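Local coordinates for bacterial transferase hexapeptide (Three repeats) family protein (PDB 4M9C), which probably transfers an acetyl group from acetyl-CoA to a UDP-linked amino sugar during biosynthesis of UDP-N,N'-diacetylbacillosamine, at residues M3-Y8 and P19-Q24; K15-L20 and A65-I70. One frame throughout, in Å; residues are numbered along the deposited sequence.

Interaction 1: residues M3-Y8 and P19-Q24; sequences MIIGVY and PLVRQQ
V7 on strand 3-8 and V21 on helix segment 19-24 have the closest CA atoms of the two segments, 8.3 Å apart. I5 is almost as near: its CA lies 8.7 Å from V21 CA. The helix segment runs obliquely back against the strand. Its own turns are held by bonds from Q23 N to P19 O and from Q24 N to L20 O. The pair belongs to the beta-alpha-beta unit of strand 3-8, helix 14-24 and strand 33-36, in a Rossmann-type domain of the PglD family.

I5 and V7, with G6 between them, lie on one face of the strand, and both turn toward the helix. V21 meets both of them, one with each methyl. V21 CG1 lies 3.8 Å from V7 CG2, and V21 CG2 lies 4.1 Å from I5 CG2. V21 lies alongside both strand side chains, pointing the opposite way, and does not meet them end-on. Its torsion sets this fork: CG2 is anti to the backbone N, while CG1 sits between N and the carbonyl carbon (chi1 72°). I5 uses its short branch, CG2, for V21. F33 and L91 also pack on I5, and F35 packs on V7.

The other face of the strand is covered by helix 73-85, where Y8 touches L79 and L82. All three touching residues are buried. The contact is methyl on methyl, so it rests on dispersion and exclusion of water, with no directional bond between the two segments.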
loop_
_atom_site.group_PDB
_atom_site.type_symbol
_atom_site.label_atom_id
_atom_site.label_comp_id
_atom_site.label_asym_id
_atom_site.label_seq_id
_atom_site.Cartn_x
_atom_site.Cartn_y
_atom_site.Cartn_z
ATOM N N MET A 3 9.170 27.240 -21.886
ATOM C CA MET A 3 8.643 26.780 -20.597
ATOM C C MET A 3 9.753 26.281 -19.672
ATOM O O MET A 3 10.628 25.523 -20.089
ATOM C CB MET A 3 7.578 25.691 -20.806
ATOM C CG MET A 3 7.137 24.974 -19.539
ATOM S SD MET A 3 6.119 25.984 -18.446
ATOM C CE MET A 3 4.510 25.803 -19.219
ATOM N N ILE A 4 9.735 26.733 -18.422
ATOM C CA ILE A 4 10.592 26.139 -17.404
ATOM C C ILE A 4 9.750 25.695 -16.216
ATOM O O ILE A 4 8.764 26.341 -15.861
ATOM C CB ILE A 4 11.677 27.097 -16.908
ATOM C CG1 ILE A 4 11.042 28.360 -16.329
ATOM C CG2 ILE A 4 12.657 27.429 -18.032
ATOM C CD1 ILE A 4 12.061 29.277 -15.687
ATOM N N ILE A 5 10.149 24.587 -15.608
ATOM C CA ILE A 5 9.425 24.044 -14.468
ATOM C C ILE A 5 10.300 24.102 -13.224
ATOM O O ILE A 5 11.453 23.668 -13.237
ATOM C CB ILE A 5 8.957 22.596 -14.734
ATOM C CG1 ILE A 5 7.800 22.601 -15.746
ATOM C CG2 ILE A 5 8.546 21.933 -13.437
ATOM C CD1 ILE A 5 7.315 21.208 -16.174
ATOM N N GLY A 6 9.764 24.667 -12.153
ATOM C CA GLY A 6 10.475 24.639 -10.891
ATOM C C GLY A 6 9.831 23.680 -9.908
ATOM O O GLY A 6 8.599 23.572 -9.848
ATOM N N VAL A 7 10.667 22.974 -9.151
ATOM C CA VAL A 7 10.199 22.183 -8.016
ATOM C C VAL A 7 10.589 22.957 -6.753
ATOM O O VAL A 7 11.777 23.112 -6.454
ATOM C CB VAL A 7 10.840 20.770 -7.995
ATOM C CG1 VAL A 7 10.480 20.018 -6.708
ATOM C CG2 VAL A 7 10.433 19.965 -9.238
ATOM N N TYR A 8 9.595 23.457 -6.025
ATOM C CA TYR A 8 9.872 24.325 -4.885
ATOM C C TYR A 8 10.124 23.479 -3.653
ATOM O O TYR A 8 9.213 22.841 -3.132
ATOM C CB TYR A 8 8.715 25.294 -4.645
ATOM C CG TYR A 8 9.156 26.679 -4.174
ATOM C CD1 TYR A 8 10.171 26.830 -3.237
ATOM C CD2 TYR A 8 8.549 27.828 -4.675
ATOM C CE1 TYR A 8 10.574 28.092 -2.815
ATOM C CE2 TYR A 8 8.939 29.081 -4.262
ATOM C CZ TYR A 8 9.948 29.213 -3.331
ATOM O OH TYR A 8 10.327 30.477 -2.927
ATOM N N PRO A 19 11.453 13.607 -10.130
ATOM C CA PRO A 19 11.253 12.607 -11.187
ATOM C C PRO A 19 9.773 12.393 -11.527
ATOM O O PRO A 19 9.448 12.048 -12.663
ATOM C CB PRO A 19 11.878 11.335 -10.602
ATOM C CG PRO A 19 12.015 11.596 -9.129
ATOM C CD PRO A 19 12.207 13.061 -8.989
ATOM N N LEU A 20 8.886 12.617 -10.562
ATOM C CA LEU A 20 7.456 12.532 -10.845
ATOM C C LEU A 20 7.052 13.600 -11.854
ATOM O O LEU A 20 6.331 13.319 -12.814
ATOM C CB LEU A 20 6.638 12.691 -9.556
ATOM C CG LEU A 20 6.871 11.634 -8.470
ATOM C CD1 LEU A 20 6.013 11.926 -7.236
ATOM C CD2 LEU A 20 6.579 10.230 -9.022
ATOM N N VAL A 21 7.506 14.831 -11.636
ATOM C CA VAL A 21 7.154 15.913 -12.545
ATOM C C VAL A 21 7.847 15.752 -13.909
ATOM O O VAL A 21 7.292 16.146 -14.930
ATOM C CB VAL A 21 7.387 17.317 -11.922
ATOM C CG1 VAL A 21 8.873 17.636 -11.814
ATOM C CG2 VAL A 21 6.663 18.373 -12.738
ATOM N N ARG A 22 9.037 15.153 -13.925
ATOM C CA ARG A 22 9.692 14.800 -15.185
ATOM C C ARG A 22 8.795 13.880 -16.003
ATOM O O ARG A 22 8.603 14.099 -17.208
ATOM C CB ARG A 22 11.036 14.105 -14.949
ATOM C CG ARG A 22 12.167 15.006 -14.428
ATOM C CD ARG A 22 12.578 16.103 -15.428
ATOM N NE ARG A 22 12.781 15.591 -16.784
ATOM C CZ ARG A 22 13.901 15.014 -17.216
ATOM N NH1 ARG A 22 14.938 14.858 -16.399
ATOM N NH2 ARG A 22 13.986 14.586 -18.473
ATOM N N GLN A 23 8.251 12.854 -15.342
ATOM C CA GLN A 23 7.364 11.884 -15.987
ATOM C C GLN A 23 6.013 12.491 -16.350
ATOM O O GLN A 23 5.380 12.056 -17.306
ATOM C CB GLN A 23 7.111 10.679 -15.080
ATOM C CG GLN A 23 8.288 9.777 -14.850
ATOM C CD GLN A 23 7.893 8.551 -14.043
ATOM O OE1 GLN A 23 8.640 8.081 -13.184
ATOM N NE2 GLN A 23 6.703 8.032 -14.314
ATOM N N GLN A 24 5.559 13.469 -15.568
ATOM C CA GLN A 24 4.306 14.156 -15.865
ATOM C C GLN A 24 4.414 14.899 -17.213
ATOM O O GLN A 24 3.443 14.978 -17.970
ATOM C CB GLN A 24 3.967 15.150 -14.752
ATOM C CG GLN A 24 2.543 15.675 -14.800
ATOM C CD GLN A 24 1.561 14.675 -14.233
ATOM O OE1 GLN A 24 1.866 13.990 -13.257
ATOM N NE2 GLN A 24 0.383 14.567 -14.850
#

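Interaction 2: residues K15-L20 and A65-I70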
loop_
_atom_site.group_PDB
_atom_site.type_symbol
_atom_site.label_atom_id
_atom_site.label_comp_id
_atom_site.label_asym_id
_atom_site.label_seq_id
_atom_site.Cartn_x
_atom_site.Cartn_y
_atom_site.Cartn_z
ATOM N N LYS A 15 13.378 15.758 -3.866
ATOM C CA LYS A 15 14.057 14.803 -4.732
ATOM C C LYS A 15 13.133 13.669 -5.167
ATOM O O LYS A 15 13.400 13.001 -6.158
ATOM C CB LYS A 15 15.324 14.273 -4.057
ATOM C CG LYS A 15 16.330 15.388 -3.743
ATOM C CD LYS A 15 17.692 14.819 -3.374
ATOM C CE LYS A 15 17.641 14.083 -2.044
ATOM N NZ LYS A 15 17.240 15.015 -0.973
ATOM N N GLU A 16 12.052 13.464 -4.415
ATOM C CA GLU A 16 10.999 12.525 -4.795
ATOM C C GLU A 16 10.124 13.137 -5.887
ATOM O O GLU A 16 9.747 12.472 -6.862
ATOM C CB GLU A 16 10.120 12.177 -3.574
ATOM C CG GLU A 16 8.795 11.505 -3.944
ATOM C CD GLU A 16 7.775 11.498 -2.801
ATOM O OE1 GLU A 16 7.632 12.516 -2.079
ATOM O OE2 GLU A 16 7.111 10.458 -2.630
ATOM N N VAL A 17 9.810 14.416 -5.737
ATOM C CA VAL A 17 8.854 15.046 -6.642
ATOM C C VAL A 17 9.452 15.323 -8.019
ATOM O O VAL A 17 8.761 15.224 -9.036
ATOM C CB VAL A 17 8.289 16.329 -6.028
ATOM C CG1 VAL A 17 7.492 17.121 -7.067
ATOM C CG2 VAL A 17 7.440 15.987 -4.787
ATOM N N MET A 18 10.741 15.643 -8.064
ATOM C CA MET A 18 11.358 15.970 -9.352
ATOM C C MET A 18 11.137 14.878 -10.430
ATOM O O MET A 18 10.693 15.187 -11.526
ATOM C CB MET A 18 12.841 16.340 -9.208
ATOM C CG MET A 18 13.560 16.588 -10.539
ATOM S SD MET A 18 12.902 18.032 -11.406
ATOM C CE MET A 18 13.757 19.383 -10.581
ATOM N N PRO A 19 11.453 13.607 -10.130
ATOM C CA PRO A 19 11.253 12.607 -11.187
ATOM C C PRO A 19 9.773 12.393 -11.527
ATOM O O PRO A 19 9.448 12.048 -12.663
ATOM C CB PRO A 19 11.878 11.335 -10.602
ATOM C CG PRO A 19 12.015 11.596 -9.129
ATOM C CD PRO A 19 12.207 13.061 -8.989
ATOM N N LEU A 20 8.886 12.617 -10.562
ATOM C CA LEU A 20 7.456 12.532 -10.845
ATOM C C LEU A 20 7.052 13.600 -11.854
ATOM O O LEU A 20 6.331 13.319 -12.814
ATOM C CB LEU A 20 6.638 12.691 -9.556
ATOM C CG LEU A 20 6.871 11.634 -8.470
ATOM C CD1 LEU A 20 6.013 11.926 -7.236
ATOM C CD2 LEU A 20 6.579 10.230 -9.022
ATOM N N ALA A 65 6.206 27.449 -14.625
ATOM C CA ALA A 65 5.272 26.638 -13.846
ATOM C C ALA A 65 6.009 25.959 -12.693
ATOM O O ALA A 65 7.194 25.623 -12.798
ATOM C CB ALA A 65 4.596 25.602 -14.740
ATOM N N VAL A 66 5.308 25.757 -11.587
ATOM C CA VAL A 66 5.948 25.212 -10.403
ATOM C C VAL A 66 5.080 24.153 -9.722
ATOM O O VAL A 66 3.861 24.285 -9.654
ATOM C CB VAL A 66 6.279 26.340 -9.404
ATOM C CG1 VAL A 66 6.535 25.780 -7.998
ATOM C CG2 VAL A 66 7.472 27.161 -9.899
ATOM N N THR A 67 5.723 23.097 -9.240
ATOM C CA THR A 67 5.097 22.208 -8.271
ATOM C C THR A 67 5.824 22.407 -6.945
ATOM O O THR A 67 7.057 22.400 -6.884
ATOM C CB THR A 67 5.135 20.714 -8.711
ATOM O OG1 THR A 67 4.660 19.886 -7.641
ATOM C CG2 THR A 67 6.556 20.292 -9.050
ATOM N N ILE A 68 5.056 22.616 -5.882
ATOM C CA ILE A 68 5.631 22.851 -4.568
ATOM C C ILE A 68 5.755 21.507 -3.853
ATOM O O ILE A 68 4.755 20.903 -3.485
ATOM C CB ILE A 68 4.732 23.795 -3.756
ATOM C CG1 ILE A 68 4.643 25.167 -4.451
ATOM C CG2 ILE A 68 5.234 23.912 -2.304
ATOM C CD1 ILE A 68 3.487 26.046 -3.957
ATOM N N ALA A 69 6.986 21.042 -3.670
ATOM C CA ALA A 69 7.237 19.754 -3.035
ATOM C C ALA A 69 7.043 19.812 -1.516
ATOM O O ALA A 69 6.872 18.786 -0.856
ATOM C CB ALA A 69 8.654 19.293 -3.364
ATOM N N ILE A 70 7.071 21.019 -0.967
ATOM C CA ILE A 70 7.077 21.210 0.487
ATOM C C ILE A 70 5.804 20.743 1.185
ATOM O O ILE A 70 4.700 21.206 0.873
ATOM C CB ILE A 70 7.390 22.678 0.813
ATOM C CG1 ILE A 70 8.826 22.986 0.358
ATOM C CG2 ILE A 70 7.178 22.970 2.309
ATOM C CD1 ILE A 70 9.149 24.469 0.230
#
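This is apolar helix-on-sheet packing in the Rossmann-type domain. Helix 14-24 lies over the end of strand 63-68, where the chain leaves the strand and turns into a loop. V17 is the helix residue that does the touching. Its CA lies 6.1 Å from A69 CA, the closest CA pair of the two segments. A69 brings only a CB methyl to the contact.

V17 spans T67, near the end of the strand, and A69, the first residue of the loop after it. T67 and A69 both turn toward the helix, whereas I68 points away and packs on V80 and L83 of helix 73-85. V7 of strand 3-8 also packs on T67 and A69, and so continues this surface across the sheet.

The V17 contact is buried, and its helix also reaches the second subunit of the trimer through K15, E16 and P19. K15 NZ makes a salt bridge there with D139 of that neighbouring subunit.

V17 CG1, anti to the backbone N (chi1 170°), meets T67 tip to tip. It lies 3.9 Å from T67 CG2 and 4.0 Å from T67 OG1. The other methyl, V17 CG2, rests 3.8 Å from A69 CB.

Interactions 1 and 2 lie side by side, their centres about 6 Å apart. Both use helix 14-24. The two helix segments overlap at P19 and L20; the touching residues are V17 in interaction 2 and V21, a turn later, in interaction 1. Strands 3-8 and 63-68 are parallel neighbours in the same sheet. Probable hydrogen bonds join them, from G6 N to A65 O (2.8 Å) and from Y8 N to T67 O (2.9 Å). Along the chain the order is strand 3-8, the helix, then strand 63-68, which follows after 33-36 and 48-51. One helix thus packs on two adjoining strands of the sheet, 3-8 and 63-68, which are far apart in sequence.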